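Local coordinates for Asp/Glu-specific dipeptidyl-peptidase (Flavobacterium psychrophilum, PDB 5JXF), which removes dipeptides from the N-terminus of oligopeptides as a serine peptidase of family S46, with strict specificity for aspartate or glutamate at P1, at residues A[290-295]-A[563-568]. Numbering follows the deposited sequence.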
loop_
_atom_site.group_PDB
_atom_site.type_symbol
_atom_site.label_atom_id
_atom_site.label_comp_id
_atom_site.label_asym_id
_atom_site.label_seq_id
_atom_site.Cartn_x
_atom_site.Cartn_y
_atom_site.Cartn_z
ATOM N N GLN A 290 24.787 4.937 14.177
ATOM C CA GLN A 290 25.625 3.860 14.704
ATOM C C GLN A 290 25.987 2.869 13.607
ATOM O O GLN A 290 25.534 1.739 13.639
ATOM C CB GLN A 290 24.911 3.111 15.833
ATOM C CG GLN A 290 24.448 3.995 16.967
ATOM C CD GLN A 290 23.829 3.214 18.103
ATOM O OE1 GLN A 290 24.448 3.032 19.155
ATOM N NE2 GLN A 290 22.590 2.779 17.916
ATOM N N GLU A 291 26.789 3.289 12.634
ATOM C CA GLU A 291 27.046 2.444 11.471
ATOM C C GLU A 291 28.029 1.325 11.771
ATOM O O GLU A 291 28.185 0.396 10.973
ATOM C CB GLU A 291 27.583 3.270 10.299
ATOM C CG GLU A 291 26.680 4.410 9.823
ATOM C CD GLU A 291 25.307 3.947 9.369
ATOM O OE1 GLU A 291 25.142 2.760 9.012
ATOM O OE2 GLU A 291 24.388 4.785 9.381
ATOM N N TYR A 292 28.697 1.411 12.915
ATOM C CA TYR A 292 29.829 0.535 13.163
ATOM C C TYR A 292 29.620 -0.431 14.324
ATOM O O TYR A 292 30.577 -0.846 14.977
ATOM C CB TYR A 292 31.061 1.394 13.394
ATOM C CG TYR A 292 31.227 2.415 12.299
ATOM C CD1 TYR A 292 31.638 2.031 11.032
ATOM C CD2 TYR A 292 30.938 3.762 12.520
ATOM C CE1 TYR A 292 31.784 2.957 10.022
ATOM C CE2 TYR A 292 31.074 4.695 11.511
ATOM C CZ TYR A 292 31.495 4.284 10.264
ATOM O OH TYR A 292 31.638 5.198 9.250
ATOM N N LEU A 293 28.366 -0.791 14.571
ATOM C CA LEU A 293 28.036 -1.679 15.671
ATOM C C LEU A 293 28.477 -3.105 15.375
ATOM O O LEU A 293 28.666 -3.478 14.222
ATOM C CB LEU A 293 26.534 -1.640 15.955
ATOM C CG LEU A 293 26.027 -0.394 16.679
ATOM C CD1 LEU A 293 24.523 -0.454 16.869
ATOM C CD2 LEU A 293 26.739 -0.219 18.008
ATOM N N PRO A 294 28.671 -3.900 16.432
ATOM C CA PRO A 294 28.891 -5.342 16.329
ATOM C C PRO A 294 27.596 -6.060 15.994
ATOM O O PRO A 294 26.536 -5.460 16.148
ATOM C CB PRO A 294 29.341 -5.709 17.730
ATOM C CG PRO A 294 28.547 -4.749 18.572
ATOM C CD PRO A 294 28.690 -3.462 17.837
ATOM N N SER A 295 27.690 -7.321 15.577
ATOM C CA SER A 295 26.526 -8.155 15.299
ATOM C C SER A 295 25.547 -8.163 16.457
ATOM O O SER A 295 24.329 -8.115 16.271
ATOM C CB SER A 295 26.954 -9.598 15.006
ATOM O OG SER A 295 27.643 -9.708 13.774
ATOM N N ILE A 563 37.062 1.317 21.228
ATOM C CA ILE A 563 38.226 0.617 20.681
ATOM C C ILE A 563 37.896 -0.056 19.356
ATOM O O ILE A 563 38.708 -0.065 18.426
ATOM C CB ILE A 563 38.752 -0.439 21.659
ATOM C CG1 ILE A 563 39.228 0.222 22.949
ATOM C CG2 ILE A 563 39.884 -1.250 21.036
ATOM C CD1 ILE A 563 39.733 -0.773 23.967
ATOM N N TYR A 564 36.695 -0.617 19.281
ATOM C CA TYR A 564 36.210 -1.237 18.057
ATOM C C TYR A 564 36.214 -0.210 16.923
ATOM O O TYR A 564 36.583 -0.527 15.789
ATOM C CB TYR A 564 34.805 -1.810 18.274
ATOM C CG TYR A 564 34.300 -2.703 17.162
ATOM C CD1 TYR A 564 35.177 -3.372 16.315
ATOM C CD2 TYR A 564 32.938 -2.863 16.953
ATOM C CE1 TYR A 564 34.707 -4.181 15.297
ATOM C CE2 TYR A 564 32.454 -3.663 15.941
ATOM C CZ TYR A 564 33.338 -4.320 15.113
ATOM O OH TYR A 564 32.843 -5.118 14.107
ATOM N N MET A 565 35.819 1.022 17.245
ATOM C CA MET A 565 35.792 2.117 16.274
ATOM C C MET A 565 37.197 2.422 15.760
ATOM O O MET A 565 37.433 2.472 14.551
ATOM C CB MET A 565 35.172 3.370 16.903
ATOM C CG MET A 565 34.833 4.497 15.923
ATOM S SD MET A 565 33.583 4.015 14.707
ATOM C CE MET A 565 34.552 4.047 13.200
ATOM N N LYS A 566 38.127 2.610 16.693
ATOM C CA LYS A 566 39.529 2.870 16.362
ATOM C C LYS A 566 40.132 1.746 15.527
ATOM O O LYS A 566 40.917 1.990 14.611
ATOM C CB LYS A 566 40.344 3.070 17.643
ATOM C CG LYS A 566 41.844 3.257 17.440
ATOM C CD LYS A 566 42.546 3.441 18.785
ATOM C CE LYS A 566 44.045 3.224 18.689
ATOM N NZ LYS A 566 44.700 4.192 17.769
ATOM N N ALA A 567 39.754 0.515 15.849
ATOM C CA ALA A 567 40.256 -0.649 15.133
ATOM C C ALA A 567 39.870 -0.580 13.667
ATOM O O ALA A 567 40.700 -0.798 12.783
ATOM C CB ALA A 567 39.730 -1.929 15.758
ATOM N N GLN A 568 38.605 -0.268 13.416
ATOM C CA GLN A 568 38.094 -0.207 12.054
ATOM C C GLN A 568 38.734 0.952 11.295
ATOM O O GLN A 568 38.995 0.851 10.097
ATOM C CB GLN A 568 36.567 -0.093 12.059
ATOM C CG GLN A 568 35.872 -1.350 12.578
ATOM C CD GLN A 568 34.357 -1.244 12.558
ATOM O OE1 GLN A 568 33.736 -1.066 11.501
ATOM N NE2 GLN A 568 33.750 -1.364 13.734
#
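Tyr292 O receives the one hydrogen bond between loop 290-295 and helical segment 563-568: Gln568 NE2 donates weakly over 3.4 Å at an N-H...O angle of 154°. Extended beyond CG, Gln568 also puts NE2 3.2 Å above the Tyr564 ring, so one amide nitrogen meets both a carbonyl and an aromatic face. Met565 lays CE over a face of the Tyr292 ring, 3.8 Å from the centroid and 15° off the normal, its CG trans to the amide nitrogen (chi1 -169°) and the chain then turning at chi2 and chi3. SD lies oblique to this ring, 4.1 Å from its centroid, adding a Met-aromatic contact to the CH-pi contact of CE. Glu291 CB covers the opposite face, while Tyr292 OH bonds to Phe578 O. Here the chain leaves strand 279-284 of an eight-stranded antiparallel sheet for a strand-free, largely helical insertion, whose entrance is tied to helix 547-571 near its end. Replacing Tyr292 by alanine would remove the ring, and Met565 CE is likely to lose its aromatic face and Phe578 O its hydroxyl partner. Tyr564 CE2 packs by van der Waals contact along the backbone entering helix 295-325, 3.5 Å from Tyr292 O and 3.8 Å from N of the N-cap residue Pro294.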